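Local coordinates for nitrate transport protein (Parabacteroides distasonis, PDB 3HN0) that probably serves as the substrate-binding component of an ABC importer, capturing a small solute, possibly nitrate, for uptake, at residues Val6-Leu12 with Thr55-Pro61; Val17-Ala21 with Leu221-Phe227; Pro81-Thr85 with Leu179-Thr184. All coordinates share one frame. Numbering follows the deposited sequence.

Interaction 1: Val6-Leu12 with Thr55-Pro61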
ATOM      1  N   VAL A   6      12.354 -12.751  32.615  1.00 13.50           N
ATOM      2  CA  VAL A   6      12.118 -12.964  31.183  1.00 13.85           C
ATOM      3  C   VAL A   6      11.066 -11.958  30.717  1.00 12.89           C
ATOM      4  O   VAL A   6      10.306 -11.395  31.528  1.00 13.84           O
ATOM      5  CB  VAL A   6      11.645 -14.401  30.842  1.00 15.74           C
ATOM      6  CG1 VAL A   6      12.651 -15.433  31.361  1.00 16.02           C
ATOM      7  CG2 VAL A   6      10.280 -14.678  31.429  1.00 21.25           C
ATOM      8  N   ILE A   7      11.072 -11.725  29.416  1.00 13.14           N
ATOM      9  CA  ILE A   7      10.026 -10.972  28.722  1.00 11.66           C
ATOM     10  C   ILE A   7       9.169 -11.976  27.967  1.00 12.37           C
ATOM     11  O   ILE A   7       9.638 -12.659  27.062  1.00 12.74           O
ATOM     12  CB  ILE A   7      10.613  -9.903  27.790  1.00 11.46           C
ATOM     13  CG1 ILE A   7      11.247  -8.774  28.610  1.00 15.55           C
ATOM     14  CG2 ILE A   7       9.565  -9.311  26.844  1.00  9.54           C
ATOM     15  CD1 ILE A   7      12.263  -7.918  27.806  1.00 16.11           C
ATOM     16  N   LYS A   8       7.903 -12.083  28.345  1.00 12.09           N
ATOM     17  CA  LYS A   8       7.010 -13.099  27.772  1.00 11.13           C
ATOM     18  C   LYS A   8       6.257 -12.485  26.606  1.00 10.77           C
ATOM     19  O   LYS A   8       5.555 -11.479  26.769  1.00 11.84           O
ATOM     20  CB  LYS A   8       6.040 -13.643  28.829  1.00 11.33           C
ATOM     21  CG  LYS A   8       6.763 -14.336  30.002  1.00 16.17           C
ATOM     22  CD  LYS A   8       5.827 -14.769  31.139  1.00 21.80           C
ATOM     23  CE  LYS A   8       6.618 -15.056  32.411  1.00 31.21           C
ATOM     24  NZ  LYS A   8       5.772 -15.423  33.593  1.00 35.72           N
ATOM     25  N   VAL A   9       6.419 -13.105  25.459  1.00 12.23           N
ATOM     26  CA  VAL A   9       5.774 -12.713  24.222  1.00 10.53           C
ATOM     27  C   VAL A   9       4.851 -13.823  23.770  1.00 13.08           C
ATOM     28  O   VAL A   9       5.312 -14.901  23.428  1.00 12.95           O
ATOM     29  CB  VAL A   9       6.792 -12.442  23.159  1.00 11.89           C
ATOM     30  CG1 VAL A   9       6.130 -11.894  21.898  1.00 13.34           C
ATOM     31  CG2 VAL A   9       7.816 -11.404  23.717  1.00 15.39           C
ATOM     32  N   SER A  10       3.555 -13.506  23.683  1.00 12.42           N
ATOM     33  CA  SER A  10       2.563 -14.485  23.253  0.50 15.93           C
ATOM     34  C   SER A  10       2.179 -14.145  21.832  1.00 19.08           C
ATOM     35  O   SER A  10       1.739 -13.025  21.575  1.00 21.53           O
ATOM     36  CB  SER A  10       1.326 -14.417  24.154  0.50 18.61           C
ATOM     37  OG  SER A  10       1.668 -14.670  25.499  0.50 18.73           O
ATOM     38  N   VAL A  11       2.351 -15.090  20.914  1.00 14.35           N
ATOM     39  CA  VAL A  11       2.023 -14.870  19.521  1.00 15.15           C
ATOM     40  C   VAL A  11       0.800 -15.770  19.172  1.00 20.31           C
ATOM     41  O   VAL A  11       0.868 -16.977  19.296  1.00 14.01           O
ATOM     42  CB  VAL A  11       3.222 -15.119  18.626  1.00 17.23           C
ATOM     43  CG1 VAL A  11       2.847 -14.846  17.174  1.00 22.99           C
ATOM     44  CG2 VAL A  11       4.424 -14.239  19.025  1.00 15.67           C
ATOM     45  N   LEU A  12      -0.364 -15.189  18.841  1.00 23.12           N
ATOM     46  CA  LEU A  12      -1.492 -16.038  18.383  1.00 25.63           C
ATOM     47  C   LEU A  12      -1.017 -16.898  17.184  1.00 26.87           C
ATOM     48  O   LEU A  12      -0.390 -16.403  16.278  1.00 22.96           O
ATOM     49  CB  LEU A  12      -2.673 -15.204  17.954  1.00 26.47           C
ATOM     50  CG  LEU A  12      -3.916 -15.974  17.498  1.00 30.37           C
ATOM     51  CD1 LEU A  12      -4.379 -16.917  18.545  1.00 25.39           C
ATOM     52  CD2 LEU A  12      -5.013 -14.948  17.154  1.00 27.56           C
ATOM     53  N   THR A  55       1.284 -12.496  30.394  1.00 16.02           N
ATOM     54  CA  THR A  55       2.174 -12.212  29.252  1.00 15.52           C
ATOM     55  C   THR A  55       2.474 -10.720  29.255  1.00 14.86           C
ATOM     56  O   THR A  55       1.696  -9.908  29.825  1.00 17.23           O
ATOM     57  CB  THR A  55       1.641 -12.733  27.924  1.00 17.43           C
ATOM     58  OG1 THR A  55       2.738 -12.818  26.996  1.00 17.81           O
ATOM     59  CG2 THR A  55       0.468 -11.866  27.343  1.00 14.14           C
ATOM     60  N   ASP A  56       3.611 -10.350  28.667  1.00 13.45           N
ATOM     61  CA  ASP A  56       4.076  -8.965  28.667  1.00 13.63           C
ATOM     62  C   ASP A  56       3.745  -8.267  27.331  1.00 14.86           C
ATOM     63  O   ASP A  56       3.428  -7.100  27.310  1.00 14.79           O
ATOM     64  CB  ASP A  56       5.588  -8.925  28.905  1.00 11.72           C
ATOM     65  CG  ASP A  56       5.974  -9.480  30.288  1.00 18.05           C
ATOM     66  OD1 ASP A  56       5.292  -9.037  31.251  1.00 17.65           O
ATOM     67  OD2 ASP A  56       6.884 -10.365  30.411  1.00 14.74           O
ATOM     68  N   ILE A  57       3.869  -9.018  26.241  1.00 11.76           N
ATOM     69  CA  ILE A  57       3.639  -8.540  24.872  1.00 11.05           C
ATOM     70  C   ILE A  57       2.788  -9.615  24.214  1.00 15.39           C
ATOM     71  O   ILE A  57       2.978 -10.816  24.487  1.00 16.03           O
ATOM     72  CB  ILE A  57       4.994  -8.458  24.129  1.00 12.36           C
ATOM     73  CG1 ILE A  57       5.907  -7.433  24.865  1.00 14.80           C
ATOM     74  CG2 ILE A  57       4.765  -8.184  22.626  1.00 16.20           C
ATOM     75  CD1 ILE A  57       7.359  -7.402  24.460  1.00 19.36           C
ATOM     76  N   ALA A  58       1.844  -9.225  23.363  1.00 12.35           N
ATOM     77  CA  ALA A  58       1.018 -10.221  22.705  1.00 11.54           C
ATOM     78  C   ALA A  58       0.792  -9.789  21.292  1.00 12.27           C
ATOM     79  O   ALA A  58       0.738  -8.594  21.028  1.00 10.99           O
ATOM     80  CB  ALA A  58      -0.333 -10.386  23.426  1.00 13.40           C
ATOM     81  N   VAL A  59       0.581 -10.745  20.394  0.65  9.96           N
ATOM     82  CA  VAL A  59       0.362 -10.434  19.016  0.65 11.28           C
ATOM     83  C   VAL A  59      -0.972 -11.086  18.637  0.65 12.38           C
ATOM     84  O   VAL A  59      -1.088 -12.322  18.734  0.65 14.63           O
ATOM     85  CB  VAL A  59       1.533 -11.000  18.154  0.65  9.25           C
ATOM     86  CG1 VAL A  59       1.384 -10.528  16.708  0.65  9.93           C
ATOM     87  CG2 VAL A  59       2.909 -10.577  18.750  0.65 10.39           C
ATOM     88  N   LEU A  60      -1.972 -10.267  18.258  0.75 13.61           N
ATOM     89  CA  LEU A  60      -3.341 -10.724  18.021  0.75 16.13           C
ATOM     90  C   LEU A  60      -4.028  -9.735  17.115  0.75 14.34           C
ATOM     91  O   LEU A  60      -3.487  -8.655  16.801  0.75 11.63           O
ATOM     92  CB  LEU A  60      -4.137 -10.921  19.336  0.75 16.34           C
ATOM     93  CG  LEU A  60      -4.615  -9.662  20.111  0.75 18.14           C
ATOM     94  CD1 LEU A  60      -5.237 -10.117  21.388  0.75 16.30           C
ATOM     95  CD2 LEU A  60      -3.503  -8.667  20.442  0.75 21.37           C
ATOM     96  N   PRO A  61      -5.234 -10.080  16.683  1.00 13.09           N
ATOM     97  CA  PRO A  61      -5.841  -9.238  15.673  1.00 13.05           C
ATOM     98  C   PRO A  61      -6.036  -7.821  16.196  1.00 12.68           C
ATOM     99  O   PRO A  61      -6.326  -7.610  17.400  1.00 11.27           O
ATOM    100  CB  PRO A  61      -7.176  -9.911  15.420  1.00 14.99           C
ATOM    101  CG  PRO A  61      -6.892 -11.367  15.655  1.00 16.75           C
ATOM    102  CD  PRO A  61      -6.004 -11.323  16.877  1.00 16.64           C
TER
HETATM  103  O   HOH W   1       7.622 -11.616  32.480  1.00 28.47           O
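Neighbouring parallel strands in the central mixed sheet of one lobe illustrate how such a lobe is held together; the strand order 33-40, 6-12, 57-61, 184-188, 76-82 is consistent with a type II periplasmic-binding-protein fold. The axes of strands 6-12 and 57-61 approach to 4.6 Å with only 8° between their directions. Strand 6-12 lies between strands 33-40 and 57-61, which are joined through helix 43-51, so this beta-alpha-beta crossover skips over it. S10 shows the parallel pattern best: its N donates to I57 O (2.9 Å) and its O accepts from V59 N (2.8 Å), so one residue straddles two partners. Its side chain, in the conformer given, shares the face of A58, and S10 OG hydrogen-bonds T55 OG1 at 2.6 Å beneath helix 43-51, where both residues touch L49. V59 belongs to the opposite face with V9, V11 and I57. Its CG2 meets V11 CG2 at 4.0 Å, and beyond the pair it touches T184 of the next strand, 184-188, and F20, which lies over this face. K8 marks the start of the pairing, where 55-56 is still loop. K8 O accepts both D56 N (2.9 Å) and I57 N (3.0 Å), while the D56 carboxylate turns back on the strand, so that K8 N donates almost linearly, at 177°, to D56 OD2 over 2.9 Å.

Interaction 2: Val17-Ala21 with Leu221-Phe227; sequences VIAFA and LEEHGIF
A helix that ends in a Schellman motif presents an apolar surface to a short helical turn, and this contact is a worked example. Segment 17-21 is that weakly bonded turn: F20 N reaches V17 O weakly at 3.0 Å, and A21 N bonds I18 O at 3.2 Å. V17 and I226 lie 8.2 Å apart between CA atoms, and A21 and L221 6.3 Å. V17, with chi1 p, directs its CB toward the end of helix 214-223: CG1 lies 3.6 Å from I226 CG2 and 3.5 Å from F227 CE2, while CG2 is 4.2 Å from L221 CD2. These partners are gathered by the motif, in which G225 N bonds E222 O and I226 N bonds L221 O, both at 3.0 Å. G225 takes phi/psi 67/23, a region favouring glycine, and I226 (m, m) comes back beside L221 (m, t), the hydrophobic pairing characteristic of the motif, with L221 CD2 4.0 Å from I226 CG1. The CA-to-CB bond of I18 (m, t) points sideways, and its CG1 is 4.0 Å from both L221 CD1 and F227 CE2; F227 (chi1 m) leaves extended at -129/153. I18 also touches T217 and L232. A19 and F20 turn to C207 and L203 of helix 196-212, and A21 returns to the interface. The contact is wholly apolar. It ties the turn after strand 6-12 to the C-terminal end of helix 214-223, ending where A21 CB meets L221 CD2 at 3.6 Å.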
ATOM      1  N   VAL A  17       3.879 -15.517  13.549  1.00 14.38           N
ATOM      2  CA  VAL A  17       5.024 -16.214  14.194  1.00 13.61           C
ATOM      3  C   VAL A  17       6.223 -16.156  13.252  1.00 13.88           C
ATOM      4  O   VAL A  17       7.384 -16.114  13.706  1.00 14.40           O
ATOM      5  CB  VAL A  17       4.720 -17.635  14.606  1.00 12.52           C
ATOM      6  CG1 VAL A  17       4.479 -18.559  13.381  1.00 19.06           C
ATOM      7  CG2 VAL A  17       5.819 -18.182  15.534  1.00 15.00           C
ATOM      8  N   ILE A  18       5.959 -16.039  11.937  1.00 12.82           N
ATOM      9  CA  ILE A  18       7.070 -15.931  11.010  1.00 11.63           C
ATOM     10  C   ILE A  18       7.932 -14.685  11.265  1.00 12.24           C
ATOM     11  O   ILE A  18       9.166 -14.736  11.210  1.00 14.57           O
ATOM     12  CB  ILE A  18       6.583 -15.962   9.516  1.00 13.01           C
ATOM     13  CG1 ILE A  18       5.852 -17.271   9.242  1.00 13.65           C
ATOM     14  CG2 ILE A  18       7.808 -15.758   8.554  1.00 15.96           C
ATOM     15  CD1 ILE A  18       5.081 -17.322   7.854  1.00 13.14           C
ATOM     16  N   ALA A  19       7.298 -13.567  11.597  1.00 12.11           N
ATOM     17  CA  ALA A  19       8.023 -12.359  11.917  1.00 13.70           C
ATOM     18  C   ALA A  19       8.904 -12.494  13.143  1.00 12.96           C
ATOM     19  O   ALA A  19       9.911 -11.822  13.259  1.00 13.94           O
ATOM     20  CB  ALA A  19       7.006 -11.197  12.132  1.00 10.56           C
ATOM     21  N   PHE A  20       8.456 -13.336  14.067  1.00 11.81           N
ATOM     22  CA  PHE A  20       9.117 -13.577  15.334  1.00 12.13           C
ATOM     23  C   PHE A  20      10.015 -14.814  15.310  1.00 13.56           C
ATOM     24  O   PHE A  20      10.606 -15.168  16.325  1.00 14.17           O
ATOM     25  CB  PHE A  20       8.026 -13.713  16.417  1.00 11.89           C
ATOM     26  CG  PHE A  20       7.348 -12.431  16.756  1.00 12.92           C
ATOM     27  CD1 PHE A  20       6.261 -12.000  16.053  1.00 12.32           C
ATOM     28  CD2 PHE A  20       7.811 -11.639  17.817  1.00 13.12           C
ATOM     29  CE1 PHE A  20       5.656 -10.817  16.363  1.00 14.80           C
ATOM     30  CE2 PHE A  20       7.206 -10.446  18.137  1.00 13.19           C
ATOM     31  CZ  PHE A  20       6.141 -10.030  17.411  1.00 13.32           C
ATOM     32  N   ALA A  21      10.151 -15.470  14.146  1.00 11.52           N
ATOM     33  CA  ALA A  21      10.841 -16.757  14.069  1.00 10.94           C
ATOM     34  C   ALA A  21      12.232 -16.705  14.652  1.00 12.26           C
ATOM     35  O   ALA A  21      12.647 -17.637  15.348  1.00 12.32           O
ATOM     36  CB  ALA A  21      10.882 -17.288  12.608  1.00 11.40           C
ATOM     37  N   LEU A 221      11.558 -22.568  11.861  1.00 13.54           N
ATOM     38  CA  LEU A 221      10.196 -22.798  12.284  1.00 11.29           C
ATOM     39  C   LEU A 221       9.834 -24.282  12.295  1.00 13.28           C
ATOM     40  O   LEU A 221       9.149 -24.747  13.187  1.00 13.17           O
ATOM     41  CB  LEU A 221       9.221 -22.012  11.419  1.00 11.93           C
ATOM     42  CG  LEU A 221       9.270 -20.482  11.628  1.00 13.73           C
ATOM     43  CD1 LEU A 221       8.739 -19.881  10.335  1.00 12.37           C
ATOM     44  CD2 LEU A 221       8.460 -19.995  12.885  1.00 12.29           C
ATOM     45  N   GLU A 222      10.322 -25.001  11.292  1.00 13.25           N
ATOM     46  CA  GLU A 222      10.071 -26.443  11.201  1.00 11.74           C
ATOM     47  C   GLU A 222      10.762 -27.172  12.355  1.00 12.73           C
ATOM     48  O   GLU A 222      10.126 -27.984  13.021  1.00 14.23           O
ATOM     49  CB  GLU A 222      10.541 -26.969   9.872  1.00  9.50           C
ATOM     50  CG  GLU A 222       9.610 -26.590   8.736  1.00 11.22           C
ATOM     51  CD  GLU A 222      10.183 -26.867   7.353  1.00 20.06           C
ATOM     52  OE1 GLU A 222      11.386 -27.214   7.229  1.00 18.81           O
ATOM     53  OE2 GLU A 222       9.426 -26.732   6.366  1.00 17.36           O
ATOM     54  N   GLU A 223      12.029 -26.848  12.611  1.00 13.76           N
ATOM     55  CA  GLU A 223      12.733 -27.480  13.733  1.00 14.11           C
ATOM     56  C   GLU A 223      12.050 -27.273  15.069  1.00 15.68           C
ATOM     57  O   GLU A 223      12.091 -28.159  15.928  1.00 16.85           O
ATOM     58  CB  GLU A 223      14.205 -27.027  13.795  1.00 15.77           C
ATOM     59  CG  GLU A 223      14.995 -27.614  12.622  1.00 14.43           C
ATOM     60  CD  GLU A 223      16.478 -27.341  12.681  1.00 14.92           C
ATOM     61  OE1 GLU A 223      16.903 -26.420  13.419  1.00 20.78           O
ATOM     62  OE2 GLU A 223      17.242 -28.063  12.012  1.00 13.48           O
ATOM     63  N   HIS A 224      11.466 -26.101  15.254  1.00 13.86           N
ATOM     64  CA  HIS A 224      10.748 -25.742  16.498  1.00 17.03           C
ATOM     65  C   HIS A 224       9.315 -26.224  16.530  1.00 16.97           C
ATOM     66  O   HIS A 224       8.591 -25.912  17.471  1.00 18.75           O
ATOM     67  CB  HIS A 224      10.797 -24.219  16.781  1.00 17.29           C
ATOM     68  CG  HIS A 224      12.149 -23.742  17.224  1.00 17.27           C
ATOM     69  ND1 HIS A 224      13.163 -23.470  16.335  1.00 17.66           N
ATOM     70  CD2 HIS A 224      12.651 -23.496  18.460  1.00 20.34           C
ATOM     71  CE1 HIS A 224      14.250 -23.105  17.008  1.00 22.25           C
ATOM     72  NE2 HIS A 224      13.963 -23.111  18.298  1.00 16.34           N
ATOM     73  N   GLY A 225       8.912 -26.988  15.523  1.00 16.28           N
ATOM     74  CA  GLY A 225       7.571 -27.567  15.423  1.00 18.69           C
ATOM     75  C   GLY A 225       6.404 -26.600  15.212  1.00 18.75           C
ATOM     76  O   GLY A 225       5.262 -26.931  15.525  1.00 19.43           O
ATOM     77  N   ILE A 226       6.669 -25.413  14.672  1.00 16.23           N
ATOM     78  CA  ILE A 226       5.657 -24.405  14.571  1.00 16.41           C
ATOM     79  C   ILE A 226       4.805 -24.715  13.355  1.00 18.40           C
ATOM     80  O   ILE A 226       3.597 -24.560  13.384  1.00 17.90           O
ATOM     81  CB  ILE A 226       6.269 -22.979  14.437  1.00 18.09           C
ATOM     82  CG1 ILE A 226       7.273 -22.669  15.583  1.00 17.61           C
ATOM     83  CG2 ILE A 226       5.160 -21.915  14.354  1.00 16.95           C
ATOM     84  CD1 ILE A 226       6.678 -22.849  16.912  1.00 16.96           C
ATOM     85  N   PHE A 227       5.451 -25.110  12.260  1.00 17.51           N
ATOM     86  CA  PHE A 227       4.731 -25.536  11.062  1.00 16.56           C
ATOM     87  C   PHE A 227       5.279 -26.877  10.616  1.00 15.83           C
ATOM     88  O   PHE A 227       6.437 -27.233  10.885  1.00 17.09           O
ATOM     89  CB  PHE A 227       4.918 -24.532   9.922  1.00 13.50           C
ATOM     90  CG  PHE A 227       4.355 -23.155  10.218  1.00 16.30           C
ATOM     91  CD1 PHE A 227       3.005 -22.957  10.250  1.00 15.67           C
ATOM     92  CD2 PHE A 227       5.205 -22.098  10.497  1.00 13.37           C
ATOM     93  CE1 PHE A 227       2.484 -21.674  10.560  1.00 19.84           C
ATOM     94  CE2 PHE A 227       4.716 -20.812  10.776  1.00 16.85           C
ATOM     95  CZ  PHE A 227       3.344 -20.619  10.805  1.00 17.86           C
TER

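Interaction 3: Pro81-Thr85 with Leu179-Thr184; sequences PIWGT and LGFAQT
Two segments that probably cross between the lobes of a binding protein meet here, at the likely hinge. Segment 81-85 leaves strand 76-82 and segment 179-184 leads into strand 184-188; their end-to-end directions differ by 93°. CA atoms lie 6.7 Å apart for I82 and T184, and 6.3 Å for W83 and G180. The W83 indole (chi1 m, chi2 85°) fills the angle: L179 CD1 stands 3.8 Å from its six-membered ring centroid, 12° off the normal, a CH-pi contact, and W83 CZ3 is 3.6 Å from A182 CB. W83 NE1 bonds Y243 O. G180 (74/-180) needs glycine, and A182 (-82/79) centres an inverse gamma turn. I82 CG2 packs 3.5 Å from T184 OG1. Water bridges the gap: one joins I82 O (2.6 Å) to T184 OG1 (2.9 Å), another W83 O and F181 O (both 2.7 Å) to Q183 NE2 (2.9 Å). Paired crossings of this sort are typical of the two-segment hinge of type II periplasmic binding proteins.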
ATOM      1  N   PRO A  81       3.380  -6.118  12.387  1.00 13.36           N
ATOM      2  CA  PRO A  81       4.527  -6.747  11.748  1.00 13.01           C
ATOM      3  C   PRO A  81       4.244  -7.508  10.471  1.00 13.40           C
ATOM      4  O   PRO A  81       5.167  -8.081   9.895  1.00 16.33           O
ATOM      5  CB  PRO A  81       4.945  -7.768  12.807  1.00 14.34           C
ATOM      6  CG  PRO A  81       3.678  -8.217  13.416  1.00 12.61           C
ATOM      7  CD  PRO A  81       2.797  -6.983  13.410  1.00 18.04           C
ATOM      8  N   ILE A  82       2.991  -7.589  10.085  1.00 12.03           N
ATOM      9  CA  ILE A  82       2.635  -8.440   8.963  0.65 12.13           C
ATOM     10  C   ILE A  82       1.490  -7.748   8.240  1.00 12.44           C
ATOM     11  O   ILE A  82       0.606  -7.139   8.846  1.00 13.80           O
ATOM     12  CB  ILE A  82       2.331  -9.903   9.456  0.65 10.85           C
ATOM     13  CG1 ILE A  82       1.976 -10.853   8.284  0.65 20.38           C
ATOM     14  CG2 ILE A  82       1.156  -9.916  10.467  0.65 11.49           C
ATOM     15  CD1 ILE A  82       1.771 -12.369   8.671  0.65 17.35           C
ATOM     16  N   TRP A  83       1.542  -7.800   6.905  1.00 10.29           N
ATOM     17  CA  TRP A  83       0.657  -6.987   6.080  1.00 11.96           C
ATOM     18  C   TRP A  83      -0.097  -7.806   5.001  1.00 14.85           C
ATOM     19  O   TRP A  83      -0.929  -7.283   4.278  1.00 13.64           O
ATOM     20  CB  TRP A  83       1.470  -5.831   5.442  1.00 12.30           C
ATOM     21  CG  TRP A  83       2.071  -4.971   6.534  1.00 11.67           C
ATOM     22  CD1 TRP A  83       3.241  -5.192   7.184  1.00 14.26           C
ATOM     23  CD2 TRP A  83       1.440  -3.856   7.193  1.00 10.10           C
ATOM     24  NE1 TRP A  83       3.417  -4.278   8.189  1.00 12.77           N
ATOM     25  CE2 TRP A  83       2.342  -3.410   8.198  1.00 12.09           C
ATOM     26  CE3 TRP A  83       0.238  -3.154   6.997  1.00 14.67           C
ATOM     27  CZ2 TRP A  83       2.068  -2.355   9.025  1.00 11.46           C
ATOM     28  CZ3 TRP A  83      -0.029  -2.063   7.814  1.00 14.20           C
ATOM     29  CH2 TRP A  83       0.885  -1.683   8.844  1.00 13.28           C
ATOM     30  N   GLY A  84       0.213  -9.081   4.893  1.00 14.24           N
ATOM     31  CA  GLY A  84      -0.372  -9.963   3.868  1.00 16.04           C
ATOM     32  C   GLY A  84      -1.093 -11.112   4.546  1.00 16.99           C
ATOM     33  O   GLY A  84      -0.499 -12.128   4.891  1.00 19.57           O
ATOM     34  N   THR A  85      -2.383 -10.953   4.811  1.00 15.74           N
ATOM     35  CA  THR A  85      -3.086 -11.989   5.512  1.00 16.97           C
ATOM     36  C   THR A  85      -4.221 -12.661   4.775  1.00 17.02           C
ATOM     37  O   THR A  85      -4.638 -13.750   5.173  1.00 17.68           O
ATOM     38  CB  THR A  85      -3.600 -11.488   6.895  1.00 23.29           C
ATOM     39  OG1 THR A  85      -4.624 -10.550   6.714  1.00 27.92           O
ATOM     40  CG2 THR A  85      -2.510 -10.823   7.663  1.00 26.22           C
ATOM     41  N   LEU A 179       0.598  -0.455   0.935  1.00 17.63           N
ATOM     42  CA  LEU A 179       0.857  -0.910   2.314  1.00 20.12           C
ATOM     43  C   LEU A 179      -0.213  -1.902   2.757  1.00 22.21           C
ATOM     44  O   LEU A 179       0.102  -2.959   3.298  1.00 22.15           O
ATOM     45  CB  LEU A 179       0.920   0.256   3.318  1.00 19.84           C
ATOM     46  CG  LEU A 179       1.118  -0.119   4.796  1.00 22.15           C
ATOM     47  CD1 LEU A 179       2.431  -0.815   4.983  1.00 24.56           C
ATOM     48  CD2 LEU A 179       1.023   1.078   5.792  1.00 23.38           C
ATOM     49  N   GLY A 180      -1.466  -1.588   2.493  1.00 21.36           N
ATOM     50  CA  GLY A 180      -2.546  -2.433   3.035  1.00 24.91           C
ATOM     51  C   GLY A 180      -2.843  -2.312   4.512  1.00 20.61           C
ATOM     52  O   GLY A 180      -2.266  -1.502   5.236  1.00 17.02           O
ATOM     53  N   PHE A 181      -3.821  -3.102   4.955  1.00 17.66           N
ATOM     54  CA  PHE A 181      -4.419  -2.899   6.249  1.00 13.44           C
ATOM     55  C   PHE A 181      -3.535  -3.322   7.425  1.00 10.57           C
ATOM     56  O   PHE A 181      -2.963  -4.368   7.409  1.00 14.59           O
ATOM     57  CB  PHE A 181      -5.712  -3.715   6.390  1.00 14.87           C
ATOM     58  CG  PHE A 181      -6.764  -3.405   5.362  1.00 14.48           C
ATOM     59  CD1 PHE A 181      -7.407  -2.186   5.348  1.00 13.83           C
ATOM     60  CD2 PHE A 181      -7.137  -4.363   4.439  1.00 16.18           C
ATOM     61  CE1 PHE A 181      -8.411  -1.924   4.431  1.00 21.86           C
ATOM     62  CE2 PHE A 181      -8.128  -4.098   3.518  1.00 18.17           C
ATOM     63  CZ  PHE A 181      -8.750  -2.884   3.503  1.00 22.63           C
ATOM     64  N   ALA A 182      -3.532  -2.528   8.486  1.00 11.43           N
ATOM     65  CA  ALA A 182      -2.875  -2.903   9.719  1.00 14.01           C
ATOM     66  C   ALA A 182      -3.816  -3.834  10.515  1.00 14.46           C
ATOM     67  O   ALA A 182      -4.481  -3.420  11.464  1.00 15.52           O
ATOM     68  CB  ALA A 182      -2.447  -1.664  10.488  1.00 14.58           C
ATOM     69  N   GLN A 183      -3.855  -5.106  10.128  1.00 15.04           N
ATOM     70  CA  GLN A 183      -4.839  -6.071  10.688  1.00 13.75           C
ATOM     71  C   GLN A 183      -4.332  -6.817  11.891  1.00 13.49           C
ATOM     72  O   GLN A 183      -5.120  -7.460  12.554  1.00 12.51           O
ATOM     73  CB  GLN A 183      -5.259  -7.180   9.683  1.00 17.36           C
ATOM     74  CG  GLN A 183      -5.443  -6.761   8.331  1.00 23.39           C
ATOM     75  CD  GLN A 183      -5.964  -7.846   7.478  1.00 23.46           C
ATOM     76  OE1 GLN A 183      -6.682  -8.751   7.953  1.00 21.50           O
ATOM     77  NE2 GLN A 183      -5.615  -7.789   6.210  1.00 16.63           N
ATOM     78  N   THR A 184      -3.023  -6.751  12.149  1.00 11.33           N
ATOM     79  CA  THR A 184      -2.390  -7.481  13.214  1.00 11.03           C
ATOM     80  C   THR A 184      -1.676  -6.526  14.167  1.00 14.23           C
ATOM     81  O   THR A 184      -0.995  -5.589  13.716  1.00 14.17           O
ATOM     82  CB  THR A 184      -1.378  -8.453  12.649  1.00 12.19           C
ATOM     83  OG1 THR A 184      -2.028  -9.331  11.723  1.00 16.36           O
ATOM     84  CG2 THR A 184      -0.705  -9.244  13.773  1.00 16.36           C
TER
HETATM   85  O   HOH W   2      -1.871  -7.785   9.274  1.00 21.67           O
HETATM   86  O   HOH W   3      -3.125  -6.405   5.623  1.00 19.21           O

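Interactions 1 and 3 reach the same sheet, while interaction 2 lies to one side of it, and the chemistry differs accordingly. Interaction 1 is the sheet itself, held by direct backbone hydrogen bonds; interaction 2 joins a helical turn to a helix end by apolar side chains alone; interaction 3, nearest the centre of the chain, combines packing round an indole with two bridging waters. All three are largely buried, though L179 of interaction 3 also meets G225 of the second subunit. They interlock: F20 of interaction 2 packs on V59 of interaction 1 (CZ to CG2, 3.5 Å), V59 CG1 lies 3.8 Å from T184 CG2 of interaction 3, and A19 CB lies 4.1 Å from P81 CB.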